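Local atomic coordinates of UDP-glucose:anthocyanidin 3-O-glucosyltransferase (Clitoria ternatea, PDB entry 4REL), a protein that belongs to the GT-B clan of glycosyltransferases, with two Rossmann-like domains, each built round a parallel beta sheet. Residues Ile148-Asp153 against Leu164-Gly169; Val138-Ser143 against Pro168-Leu173; Leu255-Ser260 against Arg319-Ser324; Val283-Ala288 against Phe296-Lys301. All blocks are in the same frame, centred on the assembly; numbering follows the deposited sequence.

Overall arrangement
Interactions 1 and 2 lie together, their centres about 9 Å apart, and share Pro168 and Gly169. They link one loop, 164-173, both to helix 148-157 and to the loop 138-143. Interactions 3 and 4 belong to the six-stranded sheet: strands 320-323 and 296-299 are neighbours, and both contacts pack a helix against the sheet. Depth separates each pair. Interactions 2 and 4 are buried, interaction 1 is partly buried, and interaction 3 is at the surface. Chemistry follows: aromatic faces meet aliphatic groups in 1 and 4, in 3 a tryptophan takes a lysine chain on its face and a backbone carbonyl at its edge, whereas 2 combines a forked leucine with a water bridge.

Interaction 1: Ile148-Asp153 against Leu164-Gly169; sequences IDLIRD and LDFLPG
Phe166 is met from two directions by segment 148-153 of helix 148-157: Leu150 lies over one ring face, and Ile151 approaches at the edge. The evidence for the first is Leu150 CB, 3.9 Å from the centroid of the Phe166 ring and 17° off the normal, a CH-pi contact. The two side chains run past each other in opposite senses, which brings Leu150 CD1 back toward the root of the ring, 3.7 Å from Phe166 CD1. Ile151 instead crosses Phe166 at roughly a right angle; its CG1 lies in the ring plane, 3.7 Å from both CE1 and CZ of Phe166. On the ring face opposite Leu150 stands Leu164 CA, 4.2 Å above the plane. With chi1 at 51°, Phe166 CG is held between the backbone N and the carbonyl carbon, and the ring is directed at the helix. Phe166 occupies the third position of a type I turn closed by Leu167 N to Leu164 O at 3.0 Å. Lys154 also touches Phe166, and Ile151 also touches Leu144 and Val178. This is a beta turn folded back on the preceding helix, its aromatic residue packed on the helix flank, in the N-terminal Rossmann-like half of the GT-B fold.

Interaction 2: Val138-Ser143 against Pro168-Leu173; sequences VSCSLS and PGLSKL
Leu170 straddles Cys140 with its two methyl groups, each touching a different part of that residue. CD2 of Leu170 rests on the thiol, 3.7 Å from Cys140 SG, and CD1 of Leu170 reaches the backbone, 3.5 Å from Cys140 O. The same CD1 also meets Ser143, with Ser143 CB 3.8 Å away, so one leucine touches residues three positions apart. Cys140 SG lies beside its own backbone N (chi1 -66°), anti to the carbonyl carbon, with CD2 of Leu170 against it. Leu170 also starts a type I turn that ends at Leu173, which sends its side chain onto Ile370 and Arg373 of helix 368-378.

A polar link runs beside this packing. One water donates to Pro168 O at 2.8 Å and lies 2.7 Å from Ser143 OG; Ser143 is modelled in two conformers, so the bridge is doubtful for the other. Segment 138-143 has its own internal brace: Val138 O accepts from both the amide and the hydroxyl of Ser141, and Ser141 OG to Val138 O measures 2.8 Å, in the carbonyl plane, with a C=O...OG angle of 147°. Val138 N is bonded to Asp367 OD2, and Asp367 lines the pocket of the bound 3,5,7-trihydroxy-2-(4-hydroxyphenyl)-4H-chromen-4-one. The side chain of Cys140 is about 10 Å from that ligand. The arrangement is that of a loop following a strand of a Rossmann-like parallel sheet, here strand 131-135, packed by a second loop near the ligand pocket.

Interaction 3: Leu255-Ser260 against Arg319-Ser324; sequences LSWLDS and RGKVVS
Trp257 reaches from helix 254-259 to strand 320-323 and meets Lys321 with a face and Arg319 with an edge. Its CB leaves the helix toward the strand, and CG stands anti to the backbone N (chi1 -171°), which extends the indole toward strand 320-323. At the root of the ring, Trp257 CG has Lys321 CD at 4.1 Å. The neighbouring Trp257 CD1 is closest to the ammonium, 3.8 Å from Lys321 NZ. Next come Trp257 NE1 and CE2, both near Lys321 CG, which lies 4.0 Å from the centroid of the five-membered ring and only 3° off its normal, a CH-pi contact. At the far end the six-membered ring turns its edge to the backbone, with Trp257 CZ2 3.4 Å and Trp257 CH2 3.5 Å from Arg319 O. The lysine runs in the opposite sense to the indole, and bends at chi3 and chi4 hold its NZ near the start of the ring. Arg319 CB points away from the helix, and Arg319 NH2 bonds Glu290 O. Trp257 also touches Val297 and Val266, so it bridges three adjacent strands. This is helix-on-sheet packing at the edge of the parallel sheet in the C-terminal Rossmann-like domain of a GT-B protein.

Interaction 4: Val283-Ala288 against Phe296-Lys301; sequences VAVAEA and FVWALK
Helix 279-292 passes strand 296-299 with Ala286 CA and Trp298 CA 9.3 Å apart, a separation bridged by side chains. The two elements are consecutive parts of a beta-alpha-beta unit, strand 266-270, helix 279-292 and strand 296-299, in a Rossmann-like domain. Trp298 does the bridging: its CG is anti to the backbone N (chi1 -175°), and the indole extends from the strand toward the helix. Val285 covers one face of the six-membered ring, with CG1 of Val285 3.6 Å from the centroid of that Trp298 ring and 18° off the normal, a close CH-pi contact. Leu300 CD2, from just beyond the strand, lies over the opposite face, 4.1 Å above the indole plane and offset toward the rim. Ala286 comes instead at the edge, its small methyl near the ring plane. Val282 and Leu289 of the same helix also touch the indole, and the ring of Phe271 meets it with planes at about 70°. All three residues in contact across the segments are buried. The helix backbone itself comes close: CZ3 of Trp298 is 3.8 Å from CB and from the backbone CA of Ala286, and Trp298 CH2 is 3.8 Å from Ala286 N.

Interaction 1: Ile148-Asp153 against Leu164-Gly169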
loop_
_atom_site.group_PDB
_atom_site.type_symbol
_atom_site.label_atom_id
_atom_site.label_comp_id
_atom_site.label_asym_id
_atom_site.label_seq_id
_atom_site.Cartn_x
_atom_site.Cartn_y
_atom_site.Cartn_z
ATOM N N ILE A 148 -20.715 -0.984 5.754
ATOM C CA ILE A 148 -20.289 -1.191 7.138
ATOM C C ILE A 148 -21.352 -1.905 7.983
ATOM O O ILE A 148 -21.034 -2.845 8.722
ATOM C CB ILE A 148 -19.872 0.137 7.807
ATOM C CG1 ILE A 148 -18.700 0.755 7.047
ATOM C CG2 ILE A 148 -19.515 -0.083 9.281
ATOM C CD1 ILE A 148 -18.455 2.206 7.370
ATOM N N ASP A 149 -22.610 -1.486 7.866
ATOM C CA ASP A 149 -23.662 -2.106 8.679
ATOM C C ASP A 149 -23.855 -3.587 8.348
ATOM O O ASP A 149 -23.999 -4.414 9.250
ATOM C CB ASP A 149 -24.974 -1.326 8.561
ATOM C CG ASP A 149 -24.868 0.078 9.130
ATOM O OD1 ASP A 149 -23.895 0.351 9.864
ATOM O OD2 ASP A 149 -25.756 0.907 8.852
ATOM N N LEU A 150 -23.836 -3.929 7.062
ATOM C CA LEU A 150 -23.966 -5.333 6.661
ATOM C C LEU A 150 -22.779 -6.138 7.161
ATOM O O LEU A 150 -22.927 -7.267 7.640
ATOM C CB LEU A 150 -24.057 -5.472 5.139
ATOM C CG LEU A 150 -25.332 -4.985 4.460
ATOM C CD1 LEU A 150 -25.270 -5.268 2.957
ATOM C CD2 LEU A 150 -26.559 -5.635 5.098
ATOM N N ILE A 151 -21.595 -5.550 7.039
ATOM C CA ILE A 151 -20.375 -6.227 7.447
ATOM C C ILE A 151 -20.359 -6.462 8.961
ATOM O O ILE A 151 -20.071 -7.573 9.412
ATOM C CB ILE A 151 -19.134 -5.457 6.948
ATOM C CG1 ILE A 151 -18.979 -5.687 5.442
ATOM C CG2 ILE A 151 -17.886 -5.908 7.691
ATOM C CD1 ILE A 151 -18.065 -4.688 4.729
ATOM N N ARG A 152 -20.701 -5.438 9.741
ATOM C CA ARG A 152 -20.732 -5.588 11.194
ATOM C C ARG A 152 -21.752 -6.629 11.609
ATOM O O ARG A 152 -21.496 -7.442 12.505
ATOM C CB ARG A 152 -21.042 -4.261 11.880
ATOM C CG ARG A 152 -19.918 -3.252 11.724
ATOM C CD ARG A 152 -20.182 -1.996 12.513
ATOM N NE ARG A 152 -19.005 -1.129 12.536
ATOM C CZ ARG A 152 -19.022 0.125 12.971
ATOM N NH1 ARG A 152 -20.156 0.659 13.401
ATOM N NH2 ARG A 152 -17.912 0.848 12.963
ATOM N N ASP A 153 -22.913 -6.608 10.964
ATOM C CA ASP A 153 -23.955 -7.570 11.298
ATOM C C ASP A 153 -23.500 -8.997 10.998
ATOM O O ASP A 153 -23.656 -9.896 11.830
ATOM C CB ASP A 153 -25.256 -7.251 10.560
ATOM C CG ASP A 153 -26.460 -7.921 11.203
ATOM O OD1 ASP A 153 -26.480 -8.022 12.450
ATOM O OD2 ASP A 153 -27.376 -8.352 10.468
ATOM N N LEU A 164 -18.788 -12.879 2.053
ATOM C CA LEU A 164 -19.437 -11.574 1.995
ATOM C C LEU A 164 -20.124 -11.414 0.641
ATOM O O LEU A 164 -19.785 -10.528 -0.150
ATOM C CB LEU A 164 -18.411 -10.449 2.210
ATOM C CG LEU A 164 -17.569 -10.536 3.488
ATOM C CD1 LEU A 164 -16.694 -9.298 3.661
ATOM C CD2 LEU A 164 -18.451 -10.726 4.710
ATOM N N ASP A 165 -21.103 -12.273 0.383
ATOM C CA ASP A 165 -21.718 -12.337 -0.938
ATOM C C ASP A 165 -22.397 -11.035 -1.346
ATOM O O ASP A 165 -22.577 -10.778 -2.536
ATOM C CB ASP A 165 -22.706 -13.500 -1.011
ATOM C CG ASP A 165 -22.029 -14.843 -0.834
ATOM O OD1 ASP A 165 -21.832 -15.255 0.333
ATOM O OD2 ASP A 165 -21.698 -15.486 -1.858
ATOM N N PHE A 166 -22.729 -10.199 -0.364
ATOM C CA PHE A 166 -23.407 -8.929 -0.652
ATOM C C PHE A 166 -22.518 -7.877 -1.318
ATOM O O PHE A 166 -23.002 -6.815 -1.717
ATOM C CB PHE A 166 -24.058 -8.349 0.613
ATOM C CG PHE A 166 -23.137 -8.271 1.802
ATOM C CD1 PHE A 166 -22.237 -7.221 1.935
ATOM C CD2 PHE A 166 -23.199 -9.222 2.801
ATOM C CE1 PHE A 166 -21.396 -7.144 3.034
ATOM C CE2 PHE A 166 -22.363 -9.151 3.912
ATOM C CZ PHE A 166 -21.459 -8.110 4.023
ATOM N N LEU A 167 -21.220 -8.158 -1.417
ATOM C CA LEU A 167 -20.287 -7.265 -2.105
ATOM C C LEU A 167 -20.096 -7.763 -3.525
ATOM O O LEU A 167 -19.476 -8.809 -3.736
ATOM C CB LEU A 167 -18.927 -7.257 -1.393
ATOM C CG LEU A 167 -18.868 -6.909 0.094
ATOM C CD1 LEU A 167 -17.448 -7.107 0.621
ATOM C CD2 LEU A 167 -19.342 -5.471 0.339
ATOM N N PRO A 168 -20.617 -7.020 -4.517
ATOM C CA PRO A 168 -20.474 -7.484 -5.902
ATOM C C PRO A 168 -19.012 -7.682 -6.309
ATOM O O PRO A 168 -18.163 -6.812 -6.078
ATOM C CB PRO A 168 -21.134 -6.359 -6.713
ATOM C CG PRO A 168 -22.167 -5.808 -5.772
ATOM C CD PRO A 168 -21.474 -5.825 -4.422
ATOM N N GLY A 169 -18.726 -8.848 -6.880
ATOM C CA GLY A 169 -17.395 -9.178 -7.357
ATOM C C GLY A 169 -16.456 -9.681 -6.273
ATOM O O GLY A 169 -15.346 -10.142 -6.562
#

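Interaction 2: Val138-Ser143 against Pro168-Leu173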
loop_
_atom_site.group_PDB
_atom_site.type_symbol
_atom_site.label_atom_id
_atom_site.label_comp_id
_atom_site.label_asym_id
_atom_site.label_seq_id
_atom_site.Cartn_x
_atom_site.Cartn_y
_atom_site.Cartn_z
ATOM N N VAL A 138 -5.297 -1.466 -0.554
ATOM C CA VAL A 138 -5.793 -2.562 -1.363
ATOM C C VAL A 138 -7.030 -2.069 -2.101
ATOM O O VAL A 138 -7.979 -1.581 -1.488
ATOM C CB VAL A 138 -6.085 -3.805 -0.499
ATOM C CG1 VAL A 138 -6.567 -4.962 -1.371
ATOM C CG2 VAL A 138 -4.817 -4.200 0.239
ATOM N N SER A 139 -6.991 -2.151 -3.426
ATOM C CA SER A 139 -8.070 -1.620 -4.257
ATOM C C SER A 139 -9.437 -2.145 -3.813
ATOM O O SER A 139 -10.368 -1.371 -3.594
ATOM C CB SER A 139 -7.824 -1.982 -5.727
ATOM O OG SER A 139 -7.699 -3.389 -5.878
ATOM N N CYS A 140 -9.536 -3.459 -3.637
ATOM C CA CYS A 140 -10.805 -4.098 -3.280
ATOM C C CYS A 140 -11.425 -3.632 -1.960
ATOM O O CYS A 140 -12.641 -3.719 -1.780
ATOM C CB CYS A 140 -10.669 -5.632 -3.305
ATOM S SG CYS A 140 -10.364 -6.274 -4.968
ATOM N N SER A 141 -10.614 -3.114 -1.044
ATOM C CA SER A 141 -11.151 -2.738 0.258
ATOM C C SER A 141 -12.074 -1.524 0.167
ATOM O O SER A 141 -12.816 -1.250 1.094
ATOM C CB SER A 141 -10.033 -2.520 1.284
ATOM O OG SER A 141 -9.321 -1.341 0.998
ATOM N N LEU A 142 -12.049 -0.807 -0.960
ATOM C CA LEU A 142 -12.972 0.324 -1.159
ATOM C C LEU A 142 -14.428 -0.063 -0.908
ATOM O O LEU A 142 -15.207 0.726 -0.364
ATOM C CB LEU A 142 -12.853 0.886 -2.583
ATOM C CG LEU A 142 -11.713 1.864 -2.833
ATOM C CD1 LEU A 142 -11.583 2.109 -4.326
ATOM C CD2 LEU A 142 -11.997 3.155 -2.083
ATOM N N SER A 143 -14.789 -1.281 -1.298
ATOM C CA SER A 143 -16.173 -1.731 -1.191
ATOM C C SER A 143 -16.669 -1.822 0.240
ATOM O O SER A 143 -17.846 -1.586 0.512
ATOM C CB SER A 143 -16.355 -3.069 -1.902
ATOM O OG SER A 143 -16.417 -2.859 -3.291
ATOM N N PRO A 168 -20.617 -7.020 -4.517
ATOM C CA PRO A 168 -20.474 -7.484 -5.902
ATOM C C PRO A 168 -19.012 -7.682 -6.309
ATOM O O PRO A 168 -18.163 -6.812 -6.078
ATOM C CB PRO A 168 -21.134 -6.359 -6.713
ATOM C CG PRO A 168 -22.167 -5.808 -5.772
ATOM C CD PRO A 168 -21.474 -5.825 -4.422
ATOM N N GLY A 169 -18.726 -8.848 -6.880
ATOM C CA GLY A 169 -17.395 -9.178 -7.357
ATOM C C GLY A 169 -16.456 -9.681 -6.273
ATOM O O GLY A 169 -15.346 -10.142 -6.562
ATOM N N LEU A 170 -16.888 -9.578 -5.020
ATOM C CA LEU A 170 -16.008 -9.872 -3.893
ATOM C C LEU A 170 -16.589 -10.932 -2.967
ATOM O O LEU A 170 -16.351 -10.912 -1.757
ATOM C CB LEU A 170 -15.686 -8.591 -3.109
ATOM C CG LEU A 170 -14.904 -7.529 -3.895
ATOM C CD1 LEU A 170 -14.733 -6.272 -3.052
ATOM C CD2 LEU A 170 -13.557 -8.076 -4.346
ATOM N N SER A 171 -17.334 -11.868 -3.543
ATOM C CA SER A 171 -17.957 -12.943 -2.767
ATOM C C SER A 171 -16.936 -13.907 -2.147
ATOM O O SER A 171 -17.274 -14.675 -1.250
ATOM C CB SER A 171 -18.973 -13.717 -3.621
ATOM O OG SER A 171 -18.338 -14.434 -4.669
ATOM N N LYS A 172 -15.687 -13.872 -2.609
ATOM C CA LYS A 172 -14.656 -14.692 -1.975
ATOM C C LYS A 172 -14.186 -14.131 -0.631
ATOM O O LYS A 172 -13.598 -14.862 0.162
ATOM C CB LYS A 172 -13.459 -14.904 -2.908
ATOM C CG LYS A 172 -13.718 -15.866 -4.062
ATOM C CD LYS A 172 -14.005 -17.275 -3.550
ATOM C CE LYS A 172 -14.332 -18.231 -4.697
ATOM N NZ LYS A 172 -14.615 -19.627 -4.214
ATOM N N LEU A 173 -14.427 -12.844 -0.376
ATOM C CA LEU A 173 -14.037 -12.248 0.901
ATOM C C LEU A 173 -14.856 -12.872 2.028
ATOM O O LEU A 173 -16.038 -13.194 1.845
ATOM C CB LEU A 173 -14.235 -10.718 0.907
ATOM C CG LEU A 173 -13.408 -9.893 -0.076
ATOM C CD1 LEU A 173 -13.623 -8.424 0.182
ATOM C CD2 LEU A 173 -11.937 -10.234 0.108
HETATM O O HOH W 1 -18.181 -4.693 -4.248
#

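Interaction 3: Leu255-Ser260 against Arg319-Ser324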
loop_
_atom_site.group_PDB
_atom_site.type_symbol
_atom_site.label_atom_id
_atom_site.label_comp_id
_atom_site.label_asym_id
_atom_site.label_seq_id
_atom_site.Cartn_x
_atom_site.Cartn_y
_atom_site.Cartn_z
ATOM N N LEU A 255 21.627 -8.696 -4.990
ATOM C CA LEU A 255 21.442 -9.062 -6.383
ATOM C C LEU A 255 22.537 -9.994 -6.861
ATOM O O LEU A 255 22.272 -10.941 -7.608
ATOM C CB LEU A 255 21.358 -7.820 -7.272
ATOM C CG LEU A 255 20.172 -6.909 -6.975
ATOM C CD1 LEU A 255 20.186 -5.695 -7.909
ATOM C CD2 LEU A 255 18.864 -7.676 -7.107
ATOM N N SER A 256 23.766 -9.722 -6.428
ATOM C CA SER A 256 24.894 -10.556 -6.809
ATOM C C SER A 256 24.692 -11.944 -6.207
ATOM O O SER A 256 24.920 -12.963 -6.865
ATOM C CB SER A 256 26.205 -9.937 -6.321
ATOM O OG SER A 256 27.317 -10.700 -6.750
ATOM N N TRP A 257 24.248 -11.965 -4.956
ATOM C CA TRP A 257 23.945 -13.216 -4.275
ATOM C C TRP A 257 22.851 -13.975 -5.029
ATOM O O TRP A 257 22.963 -15.180 -5.264
ATOM C CB TRP A 257 23.512 -12.938 -2.836
ATOM C CG TRP A 257 23.380 -14.177 -1.990
ATOM C CD1 TRP A 257 24.374 -14.800 -1.292
ATOM C CD2 TRP A 257 22.184 -14.928 -1.741
ATOM N NE1 TRP A 257 23.875 -15.898 -0.635
ATOM C CE2 TRP A 257 22.531 -15.997 -0.890
ATOM C CE3 TRP A 257 20.854 -14.802 -2.156
ATOM C CZ2 TRP A 257 21.594 -16.933 -0.441
ATOM C CZ3 TRP A 257 19.925 -15.733 -1.712
ATOM C CH2 TRP A 257 20.301 -16.783 -0.867
ATOM N N LEU A 258 21.800 -13.258 -5.423
ATOM C CA LEU A 258 20.706 -13.873 -6.176
ATOM C C LEU A 258 21.176 -14.383 -7.547
ATOM O O LEU A 258 20.674 -15.395 -8.038
ATOM C CB LEU A 258 19.515 -12.904 -6.307
ATOM C CG LEU A 258 18.769 -12.554 -5.011
ATOM C CD1 LEU A 258 17.820 -11.374 -5.175
ATOM C CD2 LEU A 258 17.991 -13.772 -4.460
ATOM N N ASP A 259 22.153 -13.705 -8.154
ATOM C CA ASP A 259 22.687 -14.146 -9.448
ATOM C C ASP A 259 23.256 -15.565 -9.385
ATOM O O ASP A 259 23.289 -16.281 -10.391
ATOM C CB ASP A 259 23.786 -13.197 -9.944
ATOM C CG ASP A 259 23.252 -11.851 -10.375
ATOM O OD1 ASP A 259 22.117 -11.793 -10.902
ATOM O OD2 ASP A 259 23.982 -10.848 -10.195
ATOM N N SER A 260 23.702 -15.963 -8.198
ATOM C CA SER A 260 24.355 -17.253 -8.014
ATOM C C SER A 260 23.336 -18.350 -7.754
ATOM O O SER A 260 23.696 -19.517 -7.612
ATOM C CB SER A 260 25.356 -17.190 -6.856
ATOM O OG SER A 260 24.708 -16.975 -5.614
ATOM N N ARG A 319 23.457 -20.476 2.731
ATOM C CA ARG A 319 22.311 -20.583 1.829
ATOM C C ARG A 319 21.281 -19.484 2.031
ATOM O O ARG A 319 20.258 -19.453 1.361
ATOM C CB ARG A 319 21.630 -21.958 1.959
ATOM C CG ARG A 319 21.002 -22.226 3.337
ATOM C CD ARG A 319 20.420 -23.635 3.364
ATOM N NE ARG A 319 19.716 -23.981 4.600
ATOM C CZ ARG A 319 20.304 -24.449 5.698
ATOM N NH1 ARG A 319 21.622 -24.597 5.741
ATOM N NH2 ARG A 319 19.571 -24.762 6.759
ATOM N N GLY A 320 21.540 -18.572 2.953
ATOM C CA GLY A 320 20.554 -17.553 3.240
ATOM C C GLY A 320 21.199 -16.250 3.631
ATOM O O GLY A 320 22.356 -16.223 4.040
ATOM N N LYS A 321 20.446 -15.165 3.487
ATOM C CA LYS A 321 20.916 -13.848 3.887
ATOM C C LYS A 321 19.861 -13.255 4.795
ATOM O O LYS A 321 18.693 -13.174 4.411
ATOM C CB LYS A 321 21.080 -12.929 2.670
ATOM C CG LYS A 321 22.426 -13.024 1.963
ATOM C CD LYS A 321 22.760 -11.714 1.258
ATOM C CE LYS A 321 24.143 -11.207 1.666
ATOM N NZ LYS A 321 25.250 -11.809 0.851
ATOM N N VAL A 322 20.265 -12.855 5.995
ATOM C CA VAL A 322 19.373 -12.145 6.901
ATOM C C VAL A 322 19.927 -10.737 7.014
ATOM O O VAL A 322 21.034 -10.540 7.525
ATOM C CB VAL A 322 19.327 -12.832 8.274
ATOM C CG1 VAL A 322 18.449 -12.038 9.241
ATOM C CG2 VAL A 322 18.811 -14.270 8.125
ATOM N N VAL A 323 19.182 -9.759 6.494
ATOM C CA VAL A 323 19.702 -8.403 6.356
ATOM C C VAL A 323 18.672 -7.380 6.809
ATOM O O VAL A 323 17.485 -7.686 6.898
ATOM C CB VAL A 323 20.117 -8.113 4.904
ATOM C CG1 VAL A 323 21.268 -9.026 4.490
ATOM C CG2 VAL A 323 18.935 -8.293 3.982
ATOM N N SER A 324 19.128 -6.167 7.100
ATOM C CA SER A 324 18.250 -5.130 7.622
ATOM C C SER A 324 17.450 -4.448 6.521
ATOM O O SER A 324 16.371 -3.912 6.775
ATOM C CB SER A 324 19.062 -4.082 8.395
ATOM O OG SER A 324 19.712 -4.677 9.499
#

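Interaction 4: Val283-Ala288 against Phe296-Lys301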
loop_
_atom_site.group_PDB
_atom_site.type_symbol
_atom_site.label_atom_id
_atom_site.label_comp_id
_atom_site.label_asym_id
_atom_site.label_seq_id
_atom_site.Cartn_x
_atom_site.Cartn_y
_atom_site.Cartn_z
ATOM N N VAL A 283 10.509 -16.433 15.544
ATOM C CA VAL A 283 11.200 -17.693 15.789
ATOM C C VAL A 283 10.711 -18.783 14.833
ATOM O O VAL A 283 11.511 -19.519 14.267
ATOM C CB VAL A 283 11.016 -18.183 17.239
ATOM C CG1 VAL A 283 11.556 -19.603 17.392
ATOM C CG2 VAL A 283 11.705 -17.235 18.209
ATOM N N ALA A 284 9.393 -18.876 14.662
ATOM C CA ALA A 284 8.806 -19.865 13.761
ATOM C C ALA A 284 9.286 -19.690 12.324
ATOM O O ALA A 284 9.568 -20.675 11.634
ATOM C CB ALA A 284 7.279 -19.806 13.811
ATOM N N VAL A 285 9.361 -18.443 11.875
ATOM C CA VAL A 285 9.857 -18.156 10.529
ATOM C C VAL A 285 11.296 -18.649 10.382
ATOM O O VAL A 285 11.623 -19.345 9.415
ATOM C CB VAL A 285 9.751 -16.657 10.201
ATOM C CG1 VAL A 285 10.572 -16.307 8.955
ATOM C CG2 VAL A 285 8.278 -16.270 10.012
ATOM N N ALA A 286 12.148 -18.321 11.351
ATOM C CA ALA A 286 13.536 -18.789 11.296
ATOM C C ALA A 286 13.642 -20.319 11.278
ATOM O O ALA A 286 14.363 -20.885 10.451
ATOM C CB ALA A 286 14.363 -18.202 12.444
ATOM N N GLU A 287 12.925 -20.990 12.180
ATOM C CA GLU A 287 12.965 -22.452 12.235
ATOM C C GLU A 287 12.536 -23.095 10.918
ATOM O O GLU A 287 13.152 -24.064 10.454
ATOM C CB GLU A 287 12.067 -22.960 13.367
ATOM C CG GLU A 287 12.586 -22.608 14.742
ATOM C CD GLU A 287 11.650 -23.050 15.841
ATOM O OE1 GLU A 287 10.504 -23.446 15.529
ATOM O OE2 GLU A 287 12.061 -22.998 17.018
ATOM N N ALA A 288 11.469 -22.560 10.330
ATOM C CA ALA A 288 10.927 -23.098 9.080
ATOM C C ALA A 288 11.894 -22.854 7.934
ATOM O O ALA A 288 12.124 -23.731 7.111
ATOM C CB ALA A 288 9.577 -22.486 8.764
ATOM N N PHE A 296 17.229 -18.376 0.891
ATOM C CA PHE A 296 16.323 -17.313 1.296
ATOM C C PHE A 296 17.038 -15.990 1.503
ATOM O O PHE A 296 18.231 -15.958 1.800
ATOM C CB PHE A 296 15.558 -17.710 2.577
ATOM C CG PHE A 296 16.446 -17.920 3.782
ATOM C CD1 PHE A 296 16.800 -16.852 4.604
ATOM C CD2 PHE A 296 16.915 -19.190 4.103
ATOM C CE1 PHE A 296 17.622 -17.045 5.722
ATOM C CE2 PHE A 296 17.725 -19.390 5.215
ATOM C CZ PHE A 296 18.085 -18.316 6.025
ATOM N N VAL A 297 16.299 -14.900 1.311
ATOM C CA VAL A 297 16.739 -13.576 1.713
ATOM C C VAL A 297 15.653 -13.050 2.634
ATOM O O VAL A 297 14.498 -12.950 2.234
ATOM C CB VAL A 297 16.864 -12.627 0.519
ATOM C CG1 VAL A 297 17.276 -11.235 1.006
ATOM C CG2 VAL A 297 17.888 -13.152 -0.474
ATOM N N TRP A 298 16.014 -12.736 3.873
ATOM C CA TRP A 298 15.034 -12.275 4.848
ATOM C C TRP A 298 15.398 -10.853 5.250
ATOM O O TRP A 298 16.467 -10.617 5.827
ATOM C CB TRP A 298 15.037 -13.211 6.064
ATOM C CG TRP A 298 13.999 -12.939 7.128
ATOM C CD1 TRP A 298 13.027 -11.974 7.117
ATOM C CD2 TRP A 298 13.832 -13.664 8.357
ATOM N NE1 TRP A 298 12.260 -12.064 8.266
ATOM C CE2 TRP A 298 12.744 -13.083 9.045
ATOM C CE3 TRP A 298 14.505 -14.741 8.947
ATOM C CZ2 TRP A 298 12.311 -13.545 10.286
ATOM C CZ3 TRP A 298 14.077 -15.198 10.184
ATOM C CH2 TRP A 298 12.992 -14.600 10.840
ATOM N N ALA A 299 14.529 -9.904 4.904
ATOM C CA ALA A 299 14.709 -8.522 5.315
ATOM C C ALA A 299 14.050 -8.411 6.671
ATOM O O ALA A 299 12.826 -8.517 6.784
ATOM C CB ALA A 299 14.062 -7.573 4.318
ATOM N N LEU A 300 14.882 -8.231 7.696
ATOM C CA LEU A 300 14.464 -8.295 9.090
ATOM C C LEU A 300 15.078 -7.121 9.855
ATOM O O LEU A 300 16.290 -6.891 9.775
ATOM C CB LEU A 300 14.939 -9.622 9.707
ATOM C CG LEU A 300 14.671 -9.878 11.192
ATOM C CD1 LEU A 300 13.185 -10.064 11.451
ATOM C CD2 LEU A 300 15.439 -11.096 11.685
ATOM N N LYS A 301 14.252 -6.383 10.597
ATOM C CA LYS A 301 14.760 -5.287 11.422
ATOM C C LYS A 301 15.833 -5.747 12.399
ATOM O O LYS A 301 15.724 -6.807 13.025
ATOM C CB LYS A 301 13.632 -4.593 12.194
ATOM C CG LYS A 301 12.797 -3.646 11.350
ATOM C CD LYS A 301 11.789 -2.878 12.199
ATOM C CE LYS A 301 10.814 -2.095 11.322
ATOM N NZ LYS A 301 9.725 -1.438 12.106
#